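Local coordinates for protein ferritin, putative (Archaeoglobus fulgidus, PDB 5LS9) that probably stores iron, as ferritins do, assembling into a 24-subunit shell of four-helix bundles, here in a humanized version made for cell-targeted delivery, at residues K39-W44 / L154-E159. The protein carries 10 engineered substitutions. Sequence-based numbering, arbitrary orientation.
Sequences KGFSNW and LFLDKE
At K39, which opens helix 39-65, the side chain turns away to a salt bridge with D34, while the backbone O of K39 accepts from both S42 OG and the N43 amide. G40 follows, so near helix 150-160 that its CA lies 4.7 Å from the CA of D157. G40 N donates to D157 OD1 at 2.7 Å (138° at the hydrogen), reaching that oxygen from above the carboxylate plane, and the CA-H of G40 points almost straight at D157 O; a CB would collide with that carbonyl. F41 N adds a weak second bond to OD1, so a side-chain acceptor borne by the short C-terminal helix 150-160 of the ferritin fold grips the first turn of a bundle helix, where the helix dipole would probably favour the charged carboxylate. An alanine in place of D157 would remove the shared acceptor and would probably leave these buried amides poorly satisfied. The F41 ring lies nearly coplanar with the carboxylate, 5° apart, its CD1 edge 3.6 Å from D157 OD1. Farther round, F41 CZ touches L156 CD2 at 4.0 Å, where the leucine also packs on L143 and I146 of helix 116-146.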
loop_
_atom_site.group_PDB
_atom_site.type_symbol
_atom_site.label_atom_id
_atom_site.label_comp_id
_atom_site.label_asym_id
_atom_site.label_seq_id
_atom_site.Cartn_x
_atom_site.Cartn_y
_atom_site.Cartn_z
ATOM N N LYS F 39 -3.208 -21.886 46.903
ATOM C CA LYS F 39 -2.197 -21.529 45.890
ATOM C C LYS F 39 -2.252 -20.066 45.437
ATOM O O LYS F 39 -1.234 -19.499 45.031
ATOM C CB LYS F 39 -2.309 -22.451 44.662
ATOM C CG LYS F 39 -2.294 -23.947 44.967
ATOM C CD LYS F 39 -0.890 -24.536 45.085
ATOM C CE LYS F 39 -0.078 -23.922 46.215
ATOM N NZ LYS F 39 1.062 -24.776 46.650
ATOM N N GLY F 40 -3.436 -19.466 45.495
ATOM C CA GLY F 40 -3.607 -18.052 45.166
ATOM C C GLY F 40 -3.134 -17.135 46.280
ATOM O O GLY F 40 -2.500 -16.107 46.028
ATOM N N PHE F 41 -3.443 -17.505 47.518
ATOM C CA PHE F 41 -2.963 -16.757 48.676
ATOM C C PHE F 41 -1.438 -16.811 48.724
ATOM O O PHE F 41 -0.777 -15.793 48.954
ATOM C CB PHE F 41 -3.550 -17.326 49.970
ATOM C CG PHE F 41 -4.977 -16.944 50.199
ATOM C CD1 PHE F 41 -6.003 -17.584 49.524
ATOM C CD2 PHE F 41 -5.293 -15.934 51.085
ATOM C CE1 PHE F 41 -7.320 -17.219 49.732
ATOM C CE2 PHE F 41 -6.607 -15.563 51.303
ATOM C CZ PHE F 41 -7.623 -16.207 50.624
ATOM N N SER F 42 -0.891 -18.006 48.498
ATOM C CA SER F 42 0.562 -18.209 48.454
ATOM C C SER F 42 1.224 -17.303 47.417
ATOM O O SER F 42 2.245 -16.679 47.698
ATOM C CB SER F 42 0.905 -19.676 48.154
ATOM O OG SER F 42 0.730 -19.984 46.784
ATOM N N ASN F 43 0.635 -17.239 46.225
ATOM C CA ASN F 43 1.138 -16.380 45.161
ATOM C C ASN F 43 1.172 -14.900 45.575
ATOM O O ASN F 43 2.157 -14.199 45.308
ATOM C CB ASN F 43 0.294 -16.557 43.897
ATOM C CG ASN F 43 0.782 -15.695 42.744
ATOM O OD1 ASN F 43 0.257 -14.602 42.503
ATOM N ND2 ASN F 43 1.807 -16.170 42.044
ATOM N N TRP F 44 0.104 -14.447 46.234
ATOM C CA TRP F 44 -0.034 -13.046 46.675
ATOM C C TRP F 44 1.075 -12.597 47.615
ATOM O O TRP F 44 1.620 -11.504 47.462
ATOM C CB TRP F 44 -1.367 -12.849 47.387
ATOM C CG TRP F 44 -1.774 -11.413 47.562
ATOM C CD1 TRP F 44 -2.547 -10.687 46.716
ATOM C CD2 TRP F 44 -1.448 -10.544 48.656
ATOM N NE1 TRP F 44 -2.726 -9.422 47.207
ATOM C CE2 TRP F 44 -2.065 -9.307 48.400
ATOM C CE3 TRP F 44 -0.690 -10.689 49.822
ATOM C CZ2 TRP F 44 -1.951 -8.218 49.262
ATOM C CZ3 TRP F 44 -0.576 -9.605 50.680
ATOM C CH2 TRP F 44 -1.203 -8.386 50.393
ATOM N N LEU F 154 -12.376 -20.278 48.205
ATOM C CA LEU F 154 -11.724 -20.805 46.989
ATOM C C LEU F 154 -11.932 -19.913 45.766
ATOM O O LEU F 154 -11.038 -19.792 44.928
ATOM C CB LEU F 154 -12.217 -22.217 46.652
ATOM C CG LEU F 154 -11.844 -23.368 47.581
ATOM C CD1 LEU F 154 -12.492 -24.635 47.045
ATOM C CD2 LEU F 154 -10.337 -23.543 47.709
ATOM N N PHE F 155 -13.122 -19.324 45.647
ATOM C CA PHE F 155 -13.378 -18.271 44.655
ATOM C C PHE F 155 -12.323 -17.170 44.832
ATOM O O PHE F 155 -11.662 -16.756 43.872
ATOM C CB PHE F 155 -14.790 -17.696 44.853
ATOM C CG PHE F 155 -15.313 -16.876 43.698
ATOM C CD1 PHE F 155 -14.493 -16.430 42.659
ATOM C CD2 PHE F 155 -16.654 -16.524 43.671
ATOM C CE1 PHE F 155 -15.005 -15.670 41.619
ATOM C CE2 PHE F 155 -17.169 -15.760 42.634
ATOM C CZ PHE F 155 -16.342 -15.332 41.607
ATOM N N LEU F 156 -12.160 -16.724 46.075
ATOM C CA LEU F 156 -11.215 -15.667 46.406
ATOM C C LEU F 156 -9.788 -16.130 46.133
ATOM O O LEU F 156 -8.992 -15.391 45.541
ATOM C CB LEU F 156 -11.381 -15.249 47.872
ATOM C CG LEU F 156 -10.619 -14.007 48.343
ATOM C CD1 LEU F 156 -11.056 -12.740 47.614
ATOM C CD2 LEU F 156 -10.805 -13.841 49.841
ATOM N N ASP F 157 -9.486 -17.360 46.553
ATOM C CA ASP F 157 -8.176 -17.969 46.320
ATOM C C ASP F 157 -7.723 -17.718 44.894
ATOM O O ASP F 157 -6.746 -17.007 44.668
ATOM C CB ASP F 157 -8.213 -19.478 46.587
ATOM C CG ASP F 157 -6.914 -20.170 46.212
ATOM O OD1 ASP F 157 -5.850 -19.718 46.689
ATOM O OD2 ASP F 157 -6.950 -21.160 45.446
ATOM N N LYS F 158 -8.466 -18.269 43.938
ATOM C CA LYS F 158 -8.086 -18.214 42.524
ATOM C C LYS F 158 -7.787 -16.784 42.077
ATOM O O LYS F 158 -6.840 -16.545 41.326
ATOM C CB LYS F 158 -9.193 -18.814 41.653
ATOM C CG LYS F 158 -8.792 -19.095 40.215
ATOM C CD LYS F 158 -9.952 -19.713 39.447
ATOM C CE LYS F 158 -9.654 -19.852 37.960
ATOM N NZ LYS F 158 -10.755 -20.530 37.212
ATOM N N GLU F 159 -8.592 -15.842 42.559
ATOM C CA GLU F 159 -8.483 -14.447 42.138
ATOM C C GLU F 159 -7.102 -13.875 42.462
ATOM O O GLU F 159 -6.468 -13.263 41.605
ATOM C CB GLU F 159 -9.579 -13.600 42.789
ATOM C CG GLU F 159 -10.488 -12.919 41.785
ATOM C CD GLU F 159 -11.534 -12.049 42.443
ATOM O OE1 GLU F 159 -11.750 -12.195 43.667
ATOM O OE2 GLU F 159 -12.143 -11.221 41.731
#